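Lysine cyclodeaminase (Streptomyces pristinaespiralis, PDB 5YU3) converts L-lysine to L-pipecolic acid with loss of ammonia, probably by NAD-dependent oxidation and re-reduction, and also recognises L-ornithine and L-2,4-diaminobutyric acid. Local coordinates at residues G142-G147 against A196-E201; H175-A180 against V190-P195. All coordinates share one frame; numbering follows the deposited sequence.

Interaction 1: G142-G147 against A196-E201; sequences GLIGTG and ARIAAE. With NAD (nicotinamide-adenine-dinucleotide), chain F.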
ATOM      1  N   GLY A 142       9.159   2.001  33.786  1.00 16.69           N
ATOM      2  CA  GLY A 142       9.079   3.411  33.446  1.00 16.34           C
ATOM      3  C   GLY A 142       8.416   3.571  32.088  1.00 16.77           C
ATOM      4  O   GLY A 142       8.673   2.784  31.172  1.00 16.46           O
ATOM      5  N   LEU A 143       7.550   4.578  31.970  1.00 15.17           N
ATOM      6  CA  LEU A 143       6.924   4.921  30.694  1.00 18.47           C
ATOM      7  C   LEU A 143       7.136   6.398  30.429  1.00 18.37           C
ATOM      8  O   LEU A 143       6.740   7.236  31.243  1.00 19.02           O
ATOM      9  CB  LEU A 143       5.420   4.597  30.684  1.00 17.53           C
ATOM     10  CG  LEU A 143       5.030   3.129  30.872  1.00 18.02           C
ATOM     11  CD1 LEU A 143       3.514   3.000  30.999  1.00 17.27           C
ATOM     12  CD2 LEU A 143       5.555   2.225  29.738  1.00 17.98           C
ATOM     13  N   ILE A 144       7.761   6.726  29.298  1.00 14.69           N
ATOM     14  CA  ILE A 144       7.840   8.101  28.820  1.00 16.96           C
ATOM     15  C   ILE A 144       6.928   8.209  27.610  1.00 17.60           C
ATOM     16  O   ILE A 144       7.143   7.520  26.602  1.00 17.79           O
ATOM     17  CB  ILE A 144       9.274   8.516  28.455  1.00 17.05           C
ATOM     18  CG1 ILE A 144      10.256   8.136  29.567  1.00 24.08           C
ATOM     19  CG2 ILE A 144       9.303  10.018  28.140  1.00 17.15           C
ATOM     20  CD1 ILE A 144      10.159   9.020  30.758  1.00 23.46           C
ATOM     21  N   GLY A 145       5.918   9.076  27.703  1.00 16.61           N
ATOM     22  CA  GLY A 145       4.794   9.023  26.788  1.00 17.71           C
ATOM     23  C   GLY A 145       3.710   8.112  27.342  1.00 16.62           C
ATOM     24  O   GLY A 145       3.936   6.913  27.517  1.00 15.73           O
ATOM     25  N   THR A 146       2.551   8.681  27.676  1.00 15.55           N
ATOM     26  CA  THR A 146       1.452   7.888  28.212  1.00 16.88           C
ATOM     27  C   THR A 146       0.230   8.057  27.322  1.00 19.07           C
ATOM     28  O   THR A 146      -0.869   8.363  27.800  1.00 19.04           O
ATOM     29  CB  THR A 146       1.132   8.272  29.664  1.00 18.33           C
ATOM     30  OG1 THR A 146       0.727   9.640  29.734  1.00 19.11           O
ATOM     31  CG2 THR A 146       2.355   8.056  30.552  1.00 20.19           C
ATOM     32  N   GLY A 147       0.420   7.862  26.026  1.00 15.92           N
ATOM     33  CA  GLY A 147      -0.674   7.840  25.075  1.00 15.99           C
ATOM     34  C   GLY A 147      -1.157   6.430  24.823  1.00 14.98           C
ATOM     35  O   GLY A 147      -1.188   5.585  25.731  1.00 15.29           O
ATOM     36  N   ALA A 196      13.880  12.188  34.941  1.00 21.23           N
ATOM     37  CA  ALA A 196      15.110  11.872  35.658  1.00 23.62           C
ATOM     38  C   ALA A 196      14.862  10.838  36.750  1.00 21.42           C
ATOM     39  O   ALA A 196      15.696   9.954  36.977  1.00 21.21           O
ATOM     40  CB  ALA A 196      15.729  13.148  36.246  1.00 24.98           C
ATOM     41  N   ARG A 197      13.707  10.911  37.418  1.00 21.28           N
ATOM     42  CA  ARG A 197      13.387   9.908  38.427  1.00 23.42           C
ATOM     43  C   ARG A 197      13.131   8.552  37.784  1.00 21.33           C
ATOM     44  O   ARG A 197      13.545   7.516  38.316  1.00 19.55           O
ATOM     45  CB  ARG A 197      12.175  10.347  39.256  1.00 26.18           C
ATOM     46  CG  ARG A 197      11.706   9.260  40.214  1.00 30.79           C
ATOM     47  CD  ARG A 197      10.797   9.746  41.348  1.00 31.97           C
ATOM     48  NE  ARG A 197      10.521   8.617  42.232  1.00 37.80           N
ATOM     49  CZ  ARG A 197       9.313   8.170  42.558  1.00 32.25           C
ATOM     50  NH1 ARG A 197       8.224   8.775  42.108  1.00 37.11           N
ATOM     51  NH2 ARG A 197       9.198   7.116  43.356  1.00 37.23           N
ATOM     52  N   ILE A 198      12.456   8.544  36.633  1.00 19.41           N
ATOM     53  CA  ILE A 198      12.210   7.296  35.918  1.00 18.30           C
ATOM     54  C   ILE A 198      13.528   6.649  35.517  1.00 18.74           C
ATOM     55  O   ILE A 198      13.724   5.441  35.698  1.00 19.18           O
ATOM     56  CB  ILE A 198      11.304   7.562  34.700  1.00 20.26           C
ATOM     57  CG1 ILE A 198       9.906   7.999  35.166  1.00 20.16           C
ATOM     58  CG2 ILE A 198      11.226   6.329  33.796  1.00 18.45           C
ATOM     59  CD1 ILE A 198       9.010   8.515  34.039  1.00 17.74           C
ATOM     60  N   ALA A 199      14.462   7.451  34.990  1.00 20.44           N
ATOM     61  CA  ALA A 199      15.778   6.931  34.622  1.00 22.14           C
ATOM     62  C   ALA A 199      16.488   6.307  35.821  1.00 20.89           C
ATOM     63  O   ALA A 199      17.084   5.231  35.707  1.00 21.14           O
ATOM     64  CB  ALA A 199      16.623   8.048  34.010  1.00 22.19           C
ATOM     65  N   ALA A 200      16.401   6.951  36.989  1.00 22.65           N
ATOM     66  CA  ALA A 200      17.125   6.454  38.157  1.00 24.88           C
ATOM     67  C   ALA A 200      16.507   5.190  38.743  1.00 24.24           C
ATOM     68  O   ALA A 200      17.234   4.347  39.284  1.00 25.42           O
ATOM     69  CB  ALA A 200      17.199   7.541  39.236  1.00 23.98           C
ATOM     70  N   GLU A 201      15.181   5.028  38.660  1.00 21.43           N
ATOM     71  CA  GLU A 201      14.507   4.016  39.460  1.00 20.54           C
ATOM     72  C   GLU A 201      13.953   2.834  38.675  1.00 23.00           C
ATOM     73  O   GLU A 201      13.685   1.795  39.283  1.00 22.14           O
ATOM     74  CB  GLU A 201      13.363   4.655  40.262  1.00 22.28           C
ATOM     75  CG  GLU A 201      13.851   5.472  41.455  1.00 27.82           C
ATOM     76  CD  GLU A 201      12.723   6.070  42.285  1.00 34.76           C
ATOM     77  OE1 GLU A 201      12.868   7.225  42.740  1.00 31.43           O
ATOM     78  OE2 GLU A 201      11.698   5.389  42.497  1.00 32.28           O
TER
HETATM   79  PA  NAD F 402      -0.203   8.993  21.125  1.00 17.23           P
HETATM   80  O1A NAD F 402      -0.425  10.315  20.462  1.00 14.49           O
HETATM   81  O2A NAD F 402      -1.388   8.186  21.619  1.00 17.31           O
HETATM   82  O5B NAD F 402       0.725   9.231  22.418  1.00 16.86           O
HETATM   83  C5B NAD F 402       1.987   9.896  22.281  1.00 15.14           C
HETATM   84  C4B NAD F 402       2.222  10.644  23.585  1.00 18.06           C
HETATM   85  O4B NAD F 402       3.544  11.187  23.585  1.00 17.93           O
HETATM   86  C3B NAD F 402       1.273  11.837  23.734  1.00 16.62           C
HETATM   87  O3B NAD F 402       0.483  11.695  24.935  1.00 19.53           O
HETATM   88  C2B NAD F 402       2.204  13.036  23.821  1.00 17.75           C
HETATM   89  O2B NAD F 402       1.761  14.051  24.718  1.00 20.57           O
HETATM   90  C1B NAD F 402       3.478  12.399  24.328  1.00 18.05           C
HETATM   91  N9A NAD F 402       4.730  13.152  24.105  1.00 17.83           N
HETATM   92  C8A NAD F 402       5.077  13.919  23.045  1.00 19.93           C
HETATM   93  N7A NAD F 402       6.340  14.424  23.218  1.00 17.46           N
HETATM   94  C5A NAD F 402       6.795  13.961  24.407  1.00 17.36           C
HETATM   95  C6A NAD F 402       8.021  14.091  25.216  1.00 17.08           C
HETATM   96  N6A NAD F 402       9.067  14.832  24.780  1.00 19.49           N
HETATM   97  N1A NAD F 402       8.073  13.423  26.390  1.00 18.69           N
HETATM   98  C2A NAD F 402       7.059  12.672  26.862  1.00 19.09           C
HETATM   99  N3A NAD F 402       5.907  12.521  26.189  1.00 17.27           N
HETATM  100  C4A NAD F 402       5.730  13.126  24.982  1.00 18.51           C
HETATM  101  O3  NAD F 402       0.667   8.086  20.094  1.00 15.95           O
HETATM  102  PN  NAD F 402       1.019   6.531  20.227  1.00 15.48           P
HETATM  103  O1N NAD F 402       1.212   6.203  21.689  1.00 15.26           O
HETATM  104  O2N NAD F 402       0.018   5.755  19.397  1.00 14.77           O
HETATM  105  O5D NAD F 402       2.426   6.436  19.446  1.00 15.95           O
HETATM  106  C5D NAD F 402       3.623   6.918  20.061  1.00 17.58           C
HETATM  107  C4D NAD F 402       4.806   6.617  19.140  1.00 13.84           C
HETATM  108  O4D NAD F 402       4.890   5.212  18.899  1.00 15.61           O
HETATM  109  C3D NAD F 402       4.644   7.264  17.775  1.00 17.91           C
HETATM  110  O3D NAD F 402       5.942   7.698  17.314  1.00 17.09           O
HETATM  111  C2D NAD F 402       4.190   6.117  16.899  1.00 15.50           C
HETATM  112  O2D NAD F 402       4.434   6.342  15.504  1.00 16.79           O
HETATM  113  C1D NAD F 402       5.019   4.997  17.492  1.00 16.39           C
HETATM  114  N1N NAD F 402       4.573   3.649  17.161  1.00 15.63           N
HETATM  115  C2N NAD F 402       5.507   2.696  17.041  1.00 16.08           C
HETATM  116  C3N NAD F 402       5.160   1.391  16.724  1.00 16.30           C
HETATM  117  C7N NAD F 402       6.238   0.364  16.620  1.00 16.72           C
HETATM  118  O7N NAD F 402       6.004  -0.720  16.125  1.00 15.43           O
HETATM  119  N7N NAD F 402       7.448   0.657  17.128  1.00 14.79           N
HETATM  120  C4N NAD F 402       3.814   1.050  16.563  1.00 17.82           C
HETATM  121  C5N NAD F 402       2.866   2.059  16.725  1.00 15.91           C
HETATM  122  C6N NAD F 402       3.265   3.360  17.035  1.00 16.73           C

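Interaction 2: H175-A180 against V190-P195; sequences HRESFA and VEIAEP. With NAD (nicotinamide-adenine-dinucleotide), chain F.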
ATOM      1  N   HIS A 175      -2.591  14.091  29.795  1.00 20.97           N
ATOM      2  CA  HIS A 175      -2.356  12.725  29.325  1.00 19.70           C
ATOM      3  C   HIS A 175      -1.657  11.869  30.370  1.00 19.36           C
ATOM      4  O   HIS A 175      -1.923  10.668  30.457  1.00 22.05           O
ATOM      5  CB  HIS A 175      -1.543  12.748  28.029  1.00 17.27           C
ATOM      6  CG  HIS A 175      -2.274  13.362  26.877  1.00 21.10           C
ATOM      7  ND1 HIS A 175      -1.813  13.288  25.580  1.00 20.89           N
ATOM      8  CD2 HIS A 175      -3.437  14.055  26.825  1.00 20.66           C
ATOM      9  CE1 HIS A 175      -2.660  13.913  24.779  1.00 21.59           C
ATOM     10  NE2 HIS A 175      -3.654  14.385  25.510  1.00 21.74           N
ATOM     11  N   ARG A 176      -0.766  12.450  31.174  1.00 18.76           N
ATOM     12  CA  ARG A 176      -0.153  11.653  32.228  1.00 21.42           C
ATOM     13  C   ARG A 176      -1.114  11.444  33.393  1.00 19.99           C
ATOM     14  O   ARG A 176      -1.068  10.401  34.050  1.00 22.41           O
ATOM     15  CB  ARG A 176       1.153  12.307  32.694  1.00 21.18           C
ATOM     16  CG  ARG A 176       1.003  13.675  33.333  1.00 24.56           C
ATOM     17  CD  ARG A 176       2.380  14.293  33.593  1.00 22.87           C
ATOM     18  NE  ARG A 176       2.292  15.563  34.314  1.00 24.52           N
ATOM     19  CZ  ARG A 176       2.757  16.727  33.870  1.00 27.53           C
ATOM     20  NH1 ARG A 176       3.337  16.817  32.677  1.00 25.15           N
ATOM     21  NH2 ARG A 176       2.625  17.815  34.623  1.00 26.56           N
ATOM     22  N   GLU A 177      -2.005  12.405  33.648  1.00 23.79           N
ATOM     23  CA  GLU A 177      -2.938  12.256  34.761  1.00 22.73           C
ATOM     24  C   GLU A 177      -4.048  11.259  34.457  1.00 23.45           C
ATOM     25  O   GLU A 177      -4.576  10.637  35.381  1.00 22.25           O
ATOM     26  CB  GLU A 177      -3.518  13.621  35.146  1.00 26.80           C
ATOM     27  CG  GLU A 177      -2.546  14.423  36.021  1.00 30.19           C
ATOM     28  CD  GLU A 177      -2.729  15.926  35.907  1.00 41.44           C
ATOM     29  OE1 GLU A 177      -1.719  16.662  36.023  1.00 43.19           O
ATOM     30  OE2 GLU A 177      -3.880  16.373  35.713  1.00 43.11           O
ATOM     31  N   SER A 178      -4.394  11.066  33.183  1.00 22.40           N
ATOM     32  CA  SER A 178      -5.421  10.095  32.826  1.00 20.94           C
ATOM     33  C   SER A 178      -4.884   8.680  32.701  1.00 21.46           C
ATOM     34  O   SER A 178      -5.680   7.745  32.523  1.00 19.69           O
ATOM     35  CB  SER A 178      -6.092  10.489  31.506  1.00 24.92           C
ATOM     36  OG  SER A 178      -5.202  10.293  30.413  1.00 19.77           O
ATOM     37  N   PHE A 179      -3.563   8.488  32.773  1.00 19.54           N
ATOM     38  CA  PHE A 179      -3.022   7.172  32.460  1.00 19.70           C
ATOM     39  C   PHE A 179      -3.432   6.138  33.502  1.00 22.32           C
ATOM     40  O   PHE A 179      -3.747   4.998  33.149  1.00 18.10           O
ATOM     41  CB  PHE A 179      -1.497   7.213  32.320  1.00 18.12           C
ATOM     42  CG  PHE A 179      -0.920   5.906  31.878  1.00 16.00           C
ATOM     43  CD1 PHE A 179      -1.158   5.438  30.585  1.00 15.13           C
ATOM     44  CD2 PHE A 179      -0.206   5.108  32.763  1.00 18.11           C
ATOM     45  CE1 PHE A 179      -0.659   4.218  30.178  1.00 15.31           C
ATOM     46  CE2 PHE A 179       0.299   3.883  32.367  1.00 17.97           C
ATOM     47  CZ  PHE A 179       0.072   3.435  31.060  1.00 17.40           C
ATOM     48  N   ALA A 180      -3.457   6.517  34.785  1.00 19.30           N
ATOM     49  CA  ALA A 180      -3.790   5.544  35.820  1.00 21.54           C
ATOM     50  C   ALA A 180      -5.151   4.895  35.570  1.00 19.95           C
ATOM     51  O   ALA A 180      -5.303   3.682  35.749  1.00 19.65           O
ATOM     52  CB  ALA A 180      -3.744   6.202  37.202  1.00 25.60           C
ATOM     53  N   VAL A 190       0.251   3.011  39.388  1.00 19.02           N
ATOM     54  CA  VAL A 190       0.817   4.044  38.527  1.00 19.29           C
ATOM     55  C   VAL A 190       1.139   5.263  39.374  1.00 23.13           C
ATOM     56  O   VAL A 190       0.309   5.707  40.176  1.00 23.30           O
ATOM     57  CB  VAL A 190      -0.149   4.405  37.387  1.00 21.84           C
ATOM     58  CG1 VAL A 190       0.268   5.712  36.714  1.00 20.55           C
ATOM     59  CG2 VAL A 190      -0.224   3.257  36.393  1.00 20.81           C
ATOM     60  N   GLU A 191       2.330   5.812  39.177  1.00 19.46           N
ATOM     61  CA  GLU A 191       2.777   7.020  39.856  1.00 24.70           C
ATOM     62  C   GLU A 191       3.409   7.935  38.823  1.00 22.68           C
ATOM     63  O   GLU A 191       4.258   7.491  38.042  1.00 22.42           O
ATOM     64  CB  GLU A 191       3.781   6.673  40.964  1.00 23.23           C
ATOM     65  CG  GLU A 191       4.456   7.860  41.603  1.00 29.82           C
ATOM     66  CD  GLU A 191       5.394   7.452  42.728  1.00 34.55           C
ATOM     67  OE1 GLU A 191       5.952   8.355  43.381  1.00 42.52           O
ATOM     68  OE2 GLU A 191       5.578   6.233  42.954  1.00 36.44           O
ATOM     69  N   ILE A 192       2.969   9.191  38.781  1.00 22.37           N
ATOM     70  CA  ILE A 192       3.590  10.159  37.888  1.00 21.86           C
ATOM     71  C   ILE A 192       4.960  10.530  38.439  1.00 26.27           C
ATOM     72  O   ILE A 192       5.126  10.746  39.650  1.00 26.46           O
ATOM     73  CB  ILE A 192       2.690  11.396  37.723  1.00 21.17           C
ATOM     74  CG1 ILE A 192       1.375  10.994  37.047  1.00 25.87           C
ATOM     75  CG2 ILE A 192       3.408  12.486  36.927  1.00 23.27           C
ATOM     76  CD1 ILE A 192       0.319  12.086  37.042  1.00 24.02           C
ATOM     77  N   ALA A 193       5.959  10.574  37.557  1.00 21.19           N
ATOM     78  CA  ALA A 193       7.330  10.839  37.973  1.00 22.56           C
ATOM     79  C   ALA A 193       8.079  11.483  36.819  1.00 24.50           C
ATOM     80  O   ALA A 193       7.865  11.127  35.652  1.00 22.15           O
ATOM     81  CB  ALA A 193       8.032   9.551  38.428  1.00 23.14           C
ATOM     82  N   GLU A 194       8.946  12.440  37.143  1.00 22.56           N
ATOM     83  CA  GLU A 194       9.669  13.141  36.105  1.00 21.77           C
ATOM     84  C   GLU A 194      10.709  12.219  35.468  1.00 19.72           C
ATOM     85  O   GLU A 194      11.140  11.236  36.076  1.00 22.62           O
ATOM     86  CB  GLU A 194      10.316  14.406  36.671  1.00 28.89           C
ATOM     87  CG  GLU A 194       9.408  15.616  36.464  1.00 35.28           C
ATOM     88  CD  GLU A 194       9.829  16.830  37.249  1.00 44.16           C
ATOM     89  OE1 GLU A 194      11.030  17.166  37.233  1.00 45.62           O
ATOM     90  OE2 GLU A 194       8.949  17.443  37.890  1.00 47.71           O
ATOM     91  N   PRO A 195      11.100  12.503  34.222  1.00 20.31           N
ATOM     92  CA  PRO A 195      11.984  11.566  33.503  1.00 20.70           C
ATOM     93  C   PRO A 195      13.272  11.229  34.233  1.00 19.99           C
ATOM     94  O   PRO A 195      13.727  10.082  34.164  1.00 19.26           O
ATOM     95  CB  PRO A 195      12.240  12.286  32.178  1.00 21.34           C
ATOM     96  CG  PRO A 195      11.010  13.314  32.069  1.00 22.70           C
ATOM     97  CD  PRO A 195      10.627  13.589  33.290  1.00 19.29           C
TER
HETATM   98  PA  NAD F 402      -0.203   8.993  21.125  1.00 17.23           P
HETATM   99  O1A NAD F 402      -0.425  10.315  20.462  1.00 14.49           O
HETATM  100  O2A NAD F 402      -1.388   8.186  21.619  1.00 17.31           O
HETATM  101  O5B NAD F 402       0.725   9.231  22.418  1.00 16.86           O
HETATM  102  C5B NAD F 402       1.987   9.896  22.281  1.00 15.14           C
HETATM  103  C4B NAD F 402       2.222  10.644  23.585  1.00 18.06           C
HETATM  104  O4B NAD F 402       3.544  11.187  23.585  1.00 17.93           O
HETATM  105  C3B NAD F 402       1.273  11.837  23.734  1.00 16.62           C
HETATM  106  O3B NAD F 402       0.483  11.695  24.935  1.00 19.53           O
HETATM  107  C2B NAD F 402       2.204  13.036  23.821  1.00 17.75           C
HETATM  108  O2B NAD F 402       1.761  14.051  24.718  1.00 20.57           O
HETATM  109  C1B NAD F 402       3.478  12.399  24.328  1.00 18.05           C
HETATM  110  N9A NAD F 402       4.730  13.152  24.105  1.00 17.83           N
HETATM  111  C8A NAD F 402       5.077  13.919  23.045  1.00 19.93           C
HETATM  112  N7A NAD F 402       6.340  14.424  23.218  1.00 17.46           N
HETATM  113  C5A NAD F 402       6.795  13.961  24.407  1.00 17.36           C
HETATM  114  C6A NAD F 402       8.021  14.091  25.216  1.00 17.08           C
HETATM  115  N6A NAD F 402       9.067  14.832  24.780  1.00 19.49           N
HETATM  116  N1A NAD F 402       8.073  13.423  26.390  1.00 18.69           N
HETATM  117  C2A NAD F 402       7.059  12.672  26.862  1.00 19.09           C
HETATM  118  N3A NAD F 402       5.907  12.521  26.189  1.00 17.27           N
HETATM  119  C4A NAD F 402       5.730  13.126  24.982  1.00 18.51           C
HETATM  120  O3  NAD F 402       0.667   8.086  20.094  1.00 15.95           O
HETATM  121  PN  NAD F 402       1.019   6.531  20.227  1.00 15.48           P
HETATM  122  O1N NAD F 402       1.212   6.203  21.689  1.00 15.26           O
HETATM  123  O2N NAD F 402       0.018   5.755  19.397  1.00 14.77           O
HETATM  124  O5D NAD F 402       2.426   6.436  19.446  1.00 15.95           O
HETATM  125  C5D NAD F 402       3.623   6.918  20.061  1.00 17.58           C
HETATM  126  C4D NAD F 402       4.806   6.617  19.140  1.00 13.84           C
HETATM  127  O4D NAD F 402       4.890   5.212  18.899  1.00 15.61           O
HETATM  128  C3D NAD F 402       4.644   7.264  17.775  1.00 17.91           C
HETATM  129  O3D NAD F 402       5.942   7.698  17.314  1.00 17.09           O
HETATM  130  C2D NAD F 402       4.190   6.117  16.899  1.00 15.50           C
HETATM  131  O2D NAD F 402       4.434   6.342  15.504  1.00 16.79           O
HETATM  132  C1D NAD F 402       5.019   4.997  17.492  1.00 16.39           C
HETATM  133  N1N NAD F 402       4.573   3.649  17.161  1.00 15.63           N
HETATM  134  C2N NAD F 402       5.507   2.696  17.041  1.00 16.08           C
HETATM  135  C3N NAD F 402       5.160   1.391  16.724  1.00 16.30           C
HETATM  136  C7N NAD F 402       6.238   0.364  16.620  1.00 16.72           C
HETATM  137  O7N NAD F 402       6.004  -0.720  16.125  1.00 15.43           O
HETATM  138  N7N NAD F 402       7.448   0.657  17.128  1.00 14.79           N
HETATM  139  C4N NAD F 402       3.814   1.050  16.563  1.00 17.82           C
HETATM  140  C5N NAD F 402       2.866   2.059  16.725  1.00 15.91           C
HETATM  141  C6N NAD F 402       3.265   3.360  17.035  1.00 16.73           C

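Interaction 1: G142-G147 against A196-E201
Ile-198 meets Ile-144 through the ends of both side chains. CD1 of Ile-198 lies 3.5 Å from CD1 of Ile-144, and the two chains cross obliquely. The second branch of Ile-198 works on Gly-142. Its CG2 rests 3.6 Å from Gly-142 CA, and a side chain at that position would run into the methyl. CG1 lies beside the backbone N of Ile-198 (chi1 -66°), which leaves CG2 anti to that N. The two branches therefore reach different points of the strand. CD1 of Ile-198 also sits 3.8 Å from the carbonyl O of Leu-143. No hydrogen bond crosses this contact.

Strand 142-144 and helix 196-201 run roughly antiparallel, at 147°, and their axes come within 8.6 Å. This is the first strand of a Rossmann-type NAD domain, and the helix packs on one side of its parallel sheet. The turn after the strand carries the glycines of a probable GxGxxA motif. Gly-147 CA lies 3.3 Å from O5B of NAD, and a CB there would strike that oxygen. Gly-145 CA approaches N3A of the adenine.

Ile-144 serves both neighbours at once. Its CG2 touches C2A of the adenine at 3.7 Å, while CD1 turns to the helix. An alanine in place of Ile-144 would probably open a gap beside Ile-198 CD1 and take away the methyl that touches the adenine at C2A.

Away from the strand, Arg-197 and Glu-201 form a salt bridge one helical turn apart. NE of Arg-197 lies 2.8 Å from OE1 of Glu-201. The oxygen is in the guanidinium plane, but NE meets the carboxylate from above its plane. Glu-201 OE2 has a second partner in Arg-165.

Interaction 2: H175-A180 against V190-P195
Val-190 and Ile-192 pack against Arg-176, Glu-177, Phe-179 and Ala-180 in the Rossmann-type domain. They lie on strand 189-192, an outermost strand of its parallel sheet within the chain. The other four lie on the helical segment that precedes this strand.

Phe-179 and Val-190 cross at about a right angle. The ring offers its edge: CD2 lies 4.0 Å from Val-190 CG1, near the ring plane. The ring's CG is anti to the backbone N of Phe-179 (chi1 -175°), which swings it toward the sheet. There it also touches Leu-143 and helix 148-160. Ala-180 CB sits 4.0 Å from Val-190 CB.

Both branches of Ile-192 reach Arg-176. CD1 touches its carbonyl O and lies 3.8 Å from Glu-177 CG. CG2 meets Arg-176 CD at 3.9 Å, with the two side chains at about a right angle. Arg-176 CG lies between its backbone N and carbonyl carbon (chi1 64°). From there the chain runs extended to NE, past Ile-192. Its NH1 is hydrogen-bonded to Asp-170 O, and the guanidinium makes a cation-pi contact with Trp-169.

His-175 turns to the cofactor. Its ND1 donates a nearly straight hydrogen bond (169°) to NAD O3B, 2.9 Å away at the ring edge.

In the fold
Interactions 1 and 2 both reach the same parallel sheet, and their centres lie about 9 Å apart. Strand 189-192 leads directly into helix 195-201, so 190-195 and 196-201 are consecutive. A salt bridge joins them: Glu-191 OE1 to Arg-197 NH1, 2.6 Å. Ile-198 CD1 also packs against Ala-193 O at 3.3 Å. On the cofactor side, Thr-146 OG1 lies 2.9 Å from His-175 O, a probable weak hydrogen bond between the glycine-rich turn and the helical segment. Both contacts reach NAD: 142-147 lies against the adenine and the phosphate-linked O5B, and 175-180 gives one hydrogen bond to the adenosine ribose.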